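Local coordinates for protein probable benzoylformate decarboxylase (Rhodococcus jostii, PDB 7ORX) that binds thiamine diphosphate and a sodium ion and belongs to the thiamine diphosphate-dependent enzymes, here assembled from four chains, at residues T133-V138 against Y163-A168; V376-S381 against L406-P411; I429-A434 against L456-Y461. All blocks are in the same frame, centred on the assembly; numbering follows the deposited sequence.

Overall arrangement
All three contacts are largely buried and lie at or beyond the ends of parallel strands, but their settings differ. Contact 1 lies far out in the subunit, its centre about 33 Å from that of the chain, in the loops that follow two strands of the N-terminal sheet; it is apolar packing around one carboxylate, and its nearest atoms are about 24 Å from contact 2. Contacts 2 and 3, their centres about 10 Å apart, share the C-terminal sheet, where strands 374-378 and 425-430 are neighbours, and both touch the same thiamine diphosphate. Contact 2 is built on a glutamate meeting backbone N-H groups, contact 3 on a metal site. E378 O, near G430 N and S433 OG, links the two.

Contact 1. Residues T133-V138 against Y163-A168; sequences TCAEDV and YDDWAA
A135 and V138 meet D165, W166 and A168 where two neighbouring parallel strands of the N-terminal sheet, 128-130 at its edge and 157-162 beside it, give way to loops. On one side V138 N bonds to A135 O at the start of helix 138-149; on the other, D165 to A168 form a type I beta turn closed by A168 N to D165 O. The contact therefore joins residues 133-138, which lead into that helix, to the turn that follows strand 157-162 in this alpha/beta domain. It stands about 24 Å, nearest atoms, from contact 2.

D165 touches both A135 and V138. With CG anti to its own carbonyl carbon (chi1 -76°), the carboxylate is laid against residues 133-138. OD1 lies 3.4 Å from A135 CB, while OD2 sits 3.6 Å from V138 CG2. These are van der Waals contacts; the charge is answered by R104 of the same chain, which forms a salt bridge to OD2.

A second apolar contact joins A135 CB and A168 CB, tip to tip and 3.5 Å apart, where the turn brings A168 round. V138 splits its two branches: CG2 is spent on D165, while CG1, anti to the backbone N (chi1 167°), turns to the indole of W166.

Beyond the two segments, helix 7-17 covers V138 and W166 with residues such as V7, and F34 meets the W166 ring. T133 bonds through OG1 to R104 O of a neighbouring subunit. The valine and tryptophan side chains cross at about a right angle, V138 CG1 approaching W166 obliquely, 4.0 Å from CZ3.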
loop_
_atom_site.group_PDB
_atom_site.type_symbol
_atom_site.label_atom_id
_atom_site.label_comp_id
_atom_site.label_asym_id
_atom_site.label_seq_id
_atom_site.Cartn_x
_atom_site.Cartn_y
_atom_site.Cartn_z
ATOM N N THR C 133 -7.981 0.307 15.953
ATOM C CA THR C 133 -8.595 -1.045 15.899
ATOM C C THR C 133 -9.848 -1.131 16.787
ATOM O O THR C 133 -10.595 -2.120 16.649
ATOM C CB THR C 133 -7.543 -2.088 16.265
ATOM O OG1 THR C 133 -7.042 -1.729 17.558
ATOM C CG2 THR C 133 -6.461 -2.126 15.201
ATOM N N CYS C 134 -10.082 -0.148 17.663
ATOM C CA CYS C 134 -11.291 -0.067 18.516
ATOM C C CYS C 134 -11.499 1.365 19.019
ATOM O O CYS C 134 -10.569 2.123 19.038
ATOM C CB CYS C 134 -11.151 -1.001 19.714
ATOM S SG CYS C 134 -9.570 -0.763 20.576
ATOM N N ALA C 135 -12.699 1.665 19.492
ATOM C CA ALA C 135 -13.058 2.961 20.096
ATOM C C ALA C 135 -12.068 3.319 21.209
ATOM O O ALA C 135 -11.650 4.455 21.276
ATOM C CB ALA C 135 -14.484 2.876 20.585
ATOM N N GLU C 136 -11.690 2.366 22.053
ATOM C CA GLU C 136 -10.854 2.621 23.249
ATOM C C GLU C 136 -9.560 3.317 22.837
ATOM O O GLU C 136 -9.048 4.195 23.580
ATOM C CB GLU C 136 -10.587 1.278 23.909
ATOM C CG GLU C 136 -11.857 0.691 24.518
ATOM C CD GLU C 136 -11.990 -0.825 24.425
ATOM O OE1 GLU C 136 -11.788 -1.503 25.466
ATOM O OE2 GLU C 136 -12.305 -1.321 23.300
ATOM N N ASP C 137 -9.023 2.903 21.692
ATOM C CA ASP C 137 -7.685 3.368 21.260
ATOM C C ASP C 137 -7.789 4.709 20.502
ATOM O O ASP C 137 -6.773 5.155 19.950
ATOM C CB ASP C 137 -7.017 2.285 20.418
ATOM C CG ASP C 137 -5.501 2.439 20.324
ATOM O OD1 ASP C 137 -4.861 2.649 21.420
ATOM O OD2 ASP C 137 -4.959 2.350 19.157
ATOM N N VAL C 138 -8.959 5.344 20.426
ATOM C CA VAL C 138 -9.078 6.556 19.609
ATOM C C VAL C 138 -8.298 7.685 20.268
ATOM O O VAL C 138 -7.477 8.313 19.614
ATOM C CB VAL C 138 -10.538 6.870 19.284
ATOM C CG1 VAL C 138 -10.714 8.266 18.722
ATOM C CG2 VAL C 138 -11.069 5.854 18.281
ATOM N N TYR C 163 -17.885 6.624 13.481
ATOM C CA TYR C 163 -18.578 7.722 14.190
ATOM C C TYR C 163 -19.113 7.192 15.524
ATOM O O TYR C 163 -19.175 7.952 16.498
ATOM C CB TYR C 163 -19.564 8.401 13.243
ATOM C CG TYR C 163 -20.899 7.761 12.989
ATOM C CD1 TYR C 163 -21.854 7.608 13.976
ATOM C CD2 TYR C 163 -21.261 7.441 11.691
ATOM C CE1 TYR C 163 -23.106 7.088 13.685
ATOM C CE2 TYR C 163 -22.508 6.935 11.379
ATOM C CZ TYR C 163 -23.435 6.746 12.376
ATOM O OH TYR C 163 -24.630 6.216 11.975
ATOM N N ASP C 164 -19.412 5.900 15.600
ATOM C CA ASP C 164 -19.947 5.263 16.824
ATOM C C ASP C 164 -18.854 5.191 17.905
ATOM O O ASP C 164 -19.194 4.904 19.066
ATOM C CB ASP C 164 -20.606 3.914 16.509
ATOM C CG ASP C 164 -19.709 2.836 15.907
ATOM O OD1 ASP C 164 -18.918 3.174 14.972
ATOM O OD2 ASP C 164 -19.836 1.618 16.353
ATOM N N ASP C 165 -17.596 5.467 17.582
ATOM C CA ASP C 165 -16.490 5.343 18.573
ATOM C C ASP C 165 -16.566 6.492 19.576
ATOM O O ASP C 165 -16.137 6.286 20.710
ATOM C CB ASP C 165 -15.112 5.356 17.915
ATOM C CG ASP C 165 -14.743 4.048 17.228
ATOM O OD1 ASP C 165 -15.544 3.050 17.351
ATOM O OD2 ASP C 165 -13.631 4.013 16.589
ATOM N N TRP C 166 -17.099 7.647 19.172
ATOM C CA TRP C 166 -17.034 8.885 19.988
ATOM C C TRP C 166 -17.843 8.713 21.285
ATOM O O TRP C 166 -17.485 9.280 22.293
ATOM C CB TRP C 166 -17.517 10.061 19.153
ATOM C CG TRP C 166 -16.610 10.350 18.007
ATOM C CD1 TRP C 166 -16.899 10.273 16.675
ATOM C CD2 TRP C 166 -15.241 10.758 18.101
ATOM N NE1 TRP C 166 -15.800 10.607 15.931
ATOM C CE2 TRP C 166 -14.771 10.922 16.775
ATOM C CE3 TRP C 166 -14.394 11.034 19.171
ATOM C CZ2 TRP C 166 -13.463 11.304 16.497
ATOM C CZ3 TRP C 166 -13.109 11.448 18.896
ATOM C CH2 TRP C 166 -12.651 11.576 17.572
ATOM N N ALA C 167 -18.906 7.925 21.215
ATOM C CA ALA C 167 -19.898 7.695 22.280
ATOM C C ALA C 167 -19.406 6.571 23.195
ATOM O O ALA C 167 -19.940 6.447 24.316
ATOM C CB ALA C 167 -21.232 7.350 21.662
ATOM N N ALA C 168 -18.421 5.774 22.786
ATOM C CA ALA C 168 -17.934 4.634 23.605
ATOM C C ALA C 168 -17.261 5.140 24.885
ATOM O O ALA C 168 -16.755 6.284 24.887
ATOM C CB ALA C 168 -16.991 3.776 22.797
#

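Contact 2. Residues V376-S381 against L406-P411; sequences VNESTS and LGFGLP. With TPP (thiamine diphosphate), chain I.
The phenyl ring of F408 and the carboxylate of E378 are the flat groups here. V376 CG1 comes obliquely to the ring, 4.1 Å from F408 CE2, and also rests 3.4 Å from G409 O; E378 OE1 approaches the ring obliquely too, beside F408 CB. The carboxylate oxygens point to the N-H groups of 407-409: E378 OE1 accepts from F408 N at 2.8 Å through its syn lone pair, and more weakly from G409 N, while OE2 takes a weak bond from G407 N. E378 reaches this point as an extended chain, CG anti to the backbone N (chi1 -168°). Since the loop leads straight into helix 409-418, the N-terminal end of that helix would probably favour a negative charge on the carboxylate.

This is the C-terminal end of strand 374-378, in the C-terminal thiamine diphosphate-binding domain. L406 divides its branches: CD2 packs 3.6 Å from E378 CG, and CD1 lies 3.5 Å from thiazolium C4 of thiamine diphosphate, consistent with the bulky residue that supports the bent cofactor in this family. L406 N bonds to pyrimidine N3' at 3.2 Å (162°). At the other end of the cofactor S381 grips O1B twice, through N at 3.0 Å and OG at 2.6 Å.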
loop_
_atom_site.group_PDB
_atom_site.type_symbol
_atom_site.label_atom_id
_atom_site.label_comp_id
_atom_site.label_asym_id
_atom_site.label_seq_id
_atom_site.Cartn_x
_atom_site.Cartn_y
_atom_site.Cartn_z
ATOM N N VAL C 376 1.072 35.666 0.251
ATOM C CA VAL C 376 0.822 34.283 -0.223
ATOM C C VAL C 376 0.729 34.320 -1.749
ATOM O O VAL C 376 -0.278 34.796 -2.284
ATOM C CB VAL C 376 -0.429 33.681 0.425
ATOM C CG1 VAL C 376 -0.769 32.315 -0.129
ATOM C CG2 VAL C 376 -0.297 33.600 1.936
ATOM N N ASN C 377 1.769 33.824 -2.410
ATOM C CA ASN C 377 2.015 33.858 -3.870
ATOM C C ASN C 377 1.581 32.548 -4.516
ATOM O O ASN C 377 2.010 31.519 -4.069
ATOM C CB ASN C 377 3.506 34.038 -4.121
ATOM C CG ASN C 377 3.798 34.427 -5.542
ATOM O OD1 ASN C 377 3.255 33.835 -6.460
ATOM N ND2 ASN C 377 4.607 35.451 -5.736
ATOM N N GLU C 378 0.778 32.586 -5.563
ATOM C CA GLU C 378 0.501 31.401 -6.407
ATOM C C GLU C 378 0.330 31.919 -7.828
ATOM O O GLU C 378 -0.765 31.842 -8.376
ATOM C CB GLU C 378 -0.706 30.646 -5.869
ATOM C CG GLU C 378 -0.882 29.271 -6.508
ATOM C CD GLU C 378 -2.003 28.430 -5.890
ATOM O OE1 GLU C 378 -1.662 27.429 -5.149
ATOM O OE2 GLU C 378 -3.218 28.800 -6.072
ATOM N N SER C 379 1.381 32.543 -8.336
ATOM C CA SER C 379 1.429 33.257 -9.643
ATOM C C SER C 379 2.678 32.739 -10.339
ATOM O O SER C 379 3.796 33.228 -10.005
ATOM C CB SER C 379 1.463 34.751 -9.483
ATOM O OG SER C 379 1.498 35.401 -10.748
ATOM N N THR C 380 2.498 31.734 -11.188
ATOM C CA THR C 380 3.587 30.802 -11.543
ATOM C C THR C 380 4.569 31.492 -12.494
ATOM O O THR C 380 5.779 31.288 -12.292
ATOM C CB THR C 380 2.972 29.452 -11.931
ATOM O OG1 THR C 380 1.830 29.700 -12.727
ATOM C CG2 THR C 380 2.501 28.666 -10.720
ATOM N N SER C 381 4.114 32.390 -13.384
ATOM C CA SER C 381 4.971 32.985 -14.454
ATOM C C SER C 381 5.651 34.289 -14.023
ATOM O O SER C 381 6.463 34.765 -14.802
ATOM C CB SER C 381 4.196 33.192 -15.734
ATOM O OG SER C 381 3.380 34.343 -15.645
ATOM N N LEU C 406 -1.530 23.519 -7.302
ATOM C CA LEU C 406 -2.328 24.777 -7.361
ATOM C C LEU C 406 -3.606 24.572 -6.553
ATOM O O LEU C 406 -4.014 23.419 -6.366
ATOM C CB LEU C 406 -2.603 25.217 -8.797
ATOM C CG LEU C 406 -1.367 25.625 -9.598
ATOM C CD1 LEU C 406 -1.794 26.260 -10.913
ATOM C CD2 LEU C 406 -0.458 26.564 -8.798
ATOM N N GLY C 407 -4.151 25.663 -6.040
ATOM C CA GLY C 407 -5.285 25.665 -5.099
ATOM C C GLY C 407 -4.819 25.795 -3.670
ATOM O O GLY C 407 -5.647 25.595 -2.770
ATOM N N PHE C 408 -3.546 26.119 -3.485
ATOM C CA PHE C 408 -2.970 26.493 -2.182
ATOM C C PHE C 408 -3.211 27.972 -1.894
ATOM O O PHE C 408 -3.640 28.282 -0.811
ATOM C CB PHE C 408 -1.489 26.152 -2.163
ATOM C CG PHE C 408 -0.709 26.743 -1.023
ATOM C CD1 PHE C 408 -0.601 26.064 0.166
ATOM C CD2 PHE C 408 -0.043 27.954 -1.158
ATOM C CE1 PHE C 408 0.145 26.581 1.209
ATOM C CE2 PHE C 408 0.708 28.468 -0.116
ATOM C CZ PHE C 408 0.774 27.787 1.077
ATOM N N GLY C 409 -2.938 28.866 -2.837
ATOM C CA GLY C 409 -2.810 30.314 -2.567
ATOM C C GLY C 409 -4.054 30.963 -1.990
ATOM O O GLY C 409 -3.993 31.486 -0.855
ATOM N N LEU C 410 -5.163 30.949 -2.707
ATOM C CA LEU C 410 -6.366 31.658 -2.215
ATOM C C LEU C 410 -6.698 31.179 -0.811
ATOM O O LEU C 410 -6.784 31.991 0.105
ATOM C CB LEU C 410 -7.538 31.467 -3.181
ATOM C CG LEU C 410 -8.314 32.760 -3.376
ATOM C CD1 LEU C 410 -9.195 32.725 -4.619
ATOM C CD2 LEU C 410 -9.112 33.053 -2.129
ATOM N N PRO C 411 -6.898 29.861 -0.596
ATOM C CA PRO C 411 -7.224 29.349 0.725
ATOM C C PRO C 411 -6.109 29.606 1.740
ATOM O O PRO C 411 -6.417 29.978 2.830
ATOM C CB PRO C 411 -7.412 27.855 0.485
ATOM C CG PRO C 411 -7.826 27.782 -0.948
ATOM C CD PRO C 411 -6.894 28.785 -1.597
HETATM N "N1'" TPP I . -2.896 21.426 -11.761
HETATM C "C2'" TPP I . -2.472 21.599 -10.503
HETATM C CM2 TPP I . -3.368 21.157 -9.392
HETATM N "N3'" TPP I . -1.298 22.130 -10.164
HETATM C "C4'" TPP I . -0.480 22.513 -11.158
HETATM N "N4'" TPP I . 0.696 23.036 -10.786
HETATM C "C5'" TPP I . -0.842 22.386 -12.520
HETATM C "C6'" TPP I . -2.078 21.812 -12.749
HETATM C "C7'" TPP I . 0.052 22.835 -13.666
HETATM N N3 TPP I . 0.225 24.306 -13.750
HETATM C C2 TPP I . 1.381 24.902 -13.445
HETATM S S1 TPP I . 1.354 26.597 -13.705
HETATM C C5 TPP I . -0.290 26.463 -14.252
HETATM C C4 TPP I . -0.775 25.200 -14.141
HETATM C CM4 TPP I . -2.181 24.769 -14.440
HETATM C C6 TPP I . -1.005 27.655 -14.826
HETATM C C7 TPP I . -1.631 28.539 -13.787
HETATM O O7 TPP I . -1.115 29.864 -14.009
HETATM P PA TPP I . -1.844 31.151 -13.407
HETATM O O1A TPP I . -2.385 31.068 -12.018
HETATM O O2A TPP I . -2.827 31.525 -14.464
HETATM O O3A TPP I . -0.548 32.096 -13.415
HETATM P PB TPP I . 0.399 32.533 -14.667
HETATM O O1B TPP I . 1.464 33.478 -14.135
HETATM O O2B TPP I . 0.972 31.265 -15.264
HETATM O O3B TPP I . -0.558 33.224 -15.614
HETATM O O HOH W 1 -5.402 29.163 -5.032
#

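Contact 3. Residues I429-A434 against L456-Y461; sequences IGDGSA and LNNGTY. With NA (sodium ion), chain J; TPP (thiamine diphosphate), chain I.
Backbone bonds join I429 and L456 first: L456 N donates to I429 O at 2.8 Å (159°), and D431 N returns a weak bond to L456 O. They pair strands 425-430 and 452-457, the parallel strands of a beta-alpha-beta unit crossing through helix 440-447.

Metal bonds come next. The sodium ion is held by D431 OD1 at 2.1 Å, by T460 O at 2.0 Å and by the side chain of N458; O2A and O3B of thiamine diphosphate and a water complete six ligands. The sequence from G430-D431-G432 to N457-N458 is the GDG...NN cofactor-binding motif of this family. D431 CG lies between its backbone N and carbonyl carbon (chi1 63°), which turns OD1 to the metal. N457 braces the second loop, its OD1 accepting from G459 N at 2.9 Å in an Asx turn while ND2 bonds to E523.

Among the diphosphate bonds, G432 N gives to O2A at 2.8 Å and S433 N to O1A at 2.8 Å (166°).

Packing involves Y461, whose ring meets G432 CA at its edge, 3.4 Å from CE1, and has methyl CM4 of the cofactor over one face; its hydroxyl bonds to N26 of a neighbouring subunit.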
loop_
_atom_site.group_PDB
_atom_site.type_symbol
_atom_site.label_atom_id
_atom_site.label_comp_id
_atom_site.label_asym_id
_atom_site.label_seq_id
_atom_site.Cartn_x
_atom_site.Cartn_y
_atom_site.Cartn_z
ATOM N N ILE C 429 -2.445 35.852 -6.680
ATOM C CA ILE C 429 -2.915 34.577 -7.277
ATOM C C ILE C 429 -3.030 34.834 -8.764
ATOM O O ILE C 429 -3.546 35.875 -9.111
ATOM C CB ILE C 429 -4.285 34.208 -6.677
ATOM C CG1 ILE C 429 -4.325 34.379 -5.153
ATOM C CG2 ILE C 429 -4.739 32.823 -7.103
ATOM C CD1 ILE C 429 -3.184 33.744 -4.419
ATOM N N GLY C 430 -2.597 33.910 -9.607
ATOM C CA GLY C 430 -2.926 33.989 -11.038
ATOM C C GLY C 430 -4.389 33.682 -11.301
ATOM O O GLY C 430 -5.018 33.053 -10.450
ATOM N N ASP C 431 -4.891 34.036 -12.484
ATOM C CA ASP C 431 -6.272 33.706 -12.929
ATOM C C ASP C 431 -6.463 32.189 -13.067
ATOM O O ASP C 431 -7.594 31.698 -12.870
ATOM C CB ASP C 431 -6.634 34.472 -14.210
ATOM C CG ASP C 431 -5.824 34.181 -15.477
ATOM O OD1 ASP C 431 -4.556 33.914 -15.371
ATOM O OD2 ASP C 431 -6.469 34.240 -16.561
ATOM N N GLY C 432 -5.421 31.458 -13.422
ATOM C CA GLY C 432 -5.472 29.986 -13.451
ATOM C C GLY C 432 -5.607 29.413 -12.049
ATOM O O GLY C 432 -6.584 28.714 -11.817
ATOM N N SER C 433 -4.642 29.711 -11.176
ATOM C CA SER C 433 -4.535 29.220 -9.773
ATOM C C SER C 433 -5.803 29.507 -8.976
ATOM O O SER C 433 -6.161 28.683 -8.124
ATOM C CB SER C 433 -3.393 29.858 -9.083
ATOM O OG SER C 433 -2.197 29.571 -9.789
ATOM N N ALA C 434 -6.439 30.656 -9.211
ATOM C CA ALA C 434 -7.534 31.097 -8.337
ATOM C C ALA C 434 -8.680 30.093 -8.421
ATOM O O ALA C 434 -9.364 29.951 -7.443
ATOM C CB ALA C 434 -7.983 32.462 -8.731
ATOM N N LEU C 456 -3.915 38.217 -10.552
ATOM C CA LEU C 456 -3.166 38.675 -11.728
ATOM C C LEU C 456 -3.763 37.919 -12.896
ATOM O O LEU C 456 -3.479 36.731 -13.006
ATOM C CB LEU C 456 -1.690 38.344 -11.599
ATOM C CG LEU C 456 -0.914 39.237 -10.648
ATOM C CD1 LEU C 456 -1.213 38.885 -9.225
ATOM C CD2 LEU C 456 0.576 39.073 -10.829
ATOM N N ASN C 457 -4.615 38.588 -13.670
ATOM C CA ASN C 457 -5.397 37.974 -14.765
ATOM C C ASN C 457 -4.728 38.282 -16.105
ATOM O O ASN C 457 -4.965 39.393 -16.625
ATOM C CB ASN C 457 -6.833 38.492 -14.779
ATOM C CG ASN C 457 -7.657 37.865 -15.888
ATOM O OD1 ASN C 457 -7.110 37.226 -16.785
ATOM N ND2 ASN C 457 -8.971 38.009 -15.813
ATOM N N ASN C 458 -3.986 37.327 -16.671
ATOM C CA ASN C 458 -3.383 37.470 -18.014
ATOM C C ASN C 458 -4.125 36.584 -19.033
ATOM O O ASN C 458 -3.643 36.455 -20.162
ATOM C CB ASN C 458 -1.857 37.348 -17.967
ATOM C CG ASN C 458 -1.294 36.070 -17.426
ATOM O OD1 ASN C 458 -2.019 35.110 -17.224
ATOM N ND2 ASN C 458 0.009 36.081 -17.190
ATOM N N GLY C 459 -5.311 36.081 -18.698
ATOM C CA GLY C 459 -6.202 35.343 -19.620
ATOM C C GLY C 459 -5.692 33.952 -19.982
ATOM O O GLY C 459 -6.329 33.312 -20.827
ATOM N N THR C 460 -4.611 33.484 -19.344
ATOM C CA THR C 460 -3.806 32.314 -19.774
ATOM C C THR C 460 -3.172 31.590 -18.563
ATOM O O THR C 460 -3.053 32.177 -17.439
ATOM C CB THR C 460 -2.768 32.781 -20.802
ATOM O OG1 THR C 460 -2.267 31.669 -21.543
ATOM C CG2 THR C 460 -1.607 33.514 -20.175
ATOM N N TYR C 461 -2.770 30.339 -18.797
ATOM C CA TYR C 461 -1.783 29.587 -17.982
ATOM C C TYR C 461 -0.385 29.981 -18.468
ATOM O O TYR C 461 0.186 29.301 -19.323
ATOM C CB TYR C 461 -2.031 28.078 -18.097
ATOM C CG TYR C 461 -3.310 27.555 -17.485
ATOM C CD1 TYR C 461 -3.852 28.094 -16.331
ATOM C CD2 TYR C 461 -3.943 26.456 -18.034
ATOM C CE1 TYR C 461 -4.996 27.570 -15.756
ATOM C CE2 TYR C 461 -5.088 25.916 -17.466
ATOM C CZ TYR C 461 -5.618 26.471 -16.315
ATOM O OH TYR C 461 -6.732 25.940 -15.718
HETATM NA NA NA J . -2.543 33.480 -15.982
HETATM N "N1'" TPP I . -2.896 21.426 -11.761
HETATM C "C2'" TPP I . -2.472 21.599 -10.503
HETATM C CM2 TPP I . -3.368 21.157 -9.392
HETATM N "N3'" TPP I . -1.298 22.130 -10.164
HETATM C "C4'" TPP I . -0.480 22.513 -11.158
HETATM N "N4'" TPP I . 0.696 23.036 -10.786
HETATM C "C5'" TPP I . -0.842 22.386 -12.520
HETATM C "C6'" TPP I . -2.078 21.812 -12.749
HETATM C "C7'" TPP I . 0.052 22.835 -13.666
HETATM N N3 TPP I . 0.225 24.306 -13.750
HETATM C C2 TPP I . 1.381 24.902 -13.445
HETATM S S1 TPP I . 1.354 26.597 -13.705
HETATM C C5 TPP I . -0.290 26.463 -14.252
HETATM C C4 TPP I . -0.775 25.200 -14.141
HETATM C CM4 TPP I . -2.181 24.769 -14.440
HETATM C C6 TPP I . -1.005 27.655 -14.826
HETATM C C7 TPP I . -1.631 28.539 -13.787
HETATM O O7 TPP I . -1.115 29.864 -14.009
HETATM P PA TPP I . -1.844 31.151 -13.407
HETATM O O1A TPP I . -2.385 31.068 -12.018
HETATM O O2A TPP I . -2.827 31.525 -14.464
HETATM O O3A TPP I . -0.548 32.096 -13.415
HETATM P PB TPP I . 0.399 32.533 -14.667
HETATM O O1B TPP I . 1.464 33.478 -14.135
HETATM O O2B TPP I . 0.972 31.265 -15.264
HETATM O O3B TPP I . -0.558 33.224 -15.614
HETATM O O HOH W 2 -7.552 26.804 -13.542
HETATM O O HOH W 3 -2.073 35.156 -14.378
#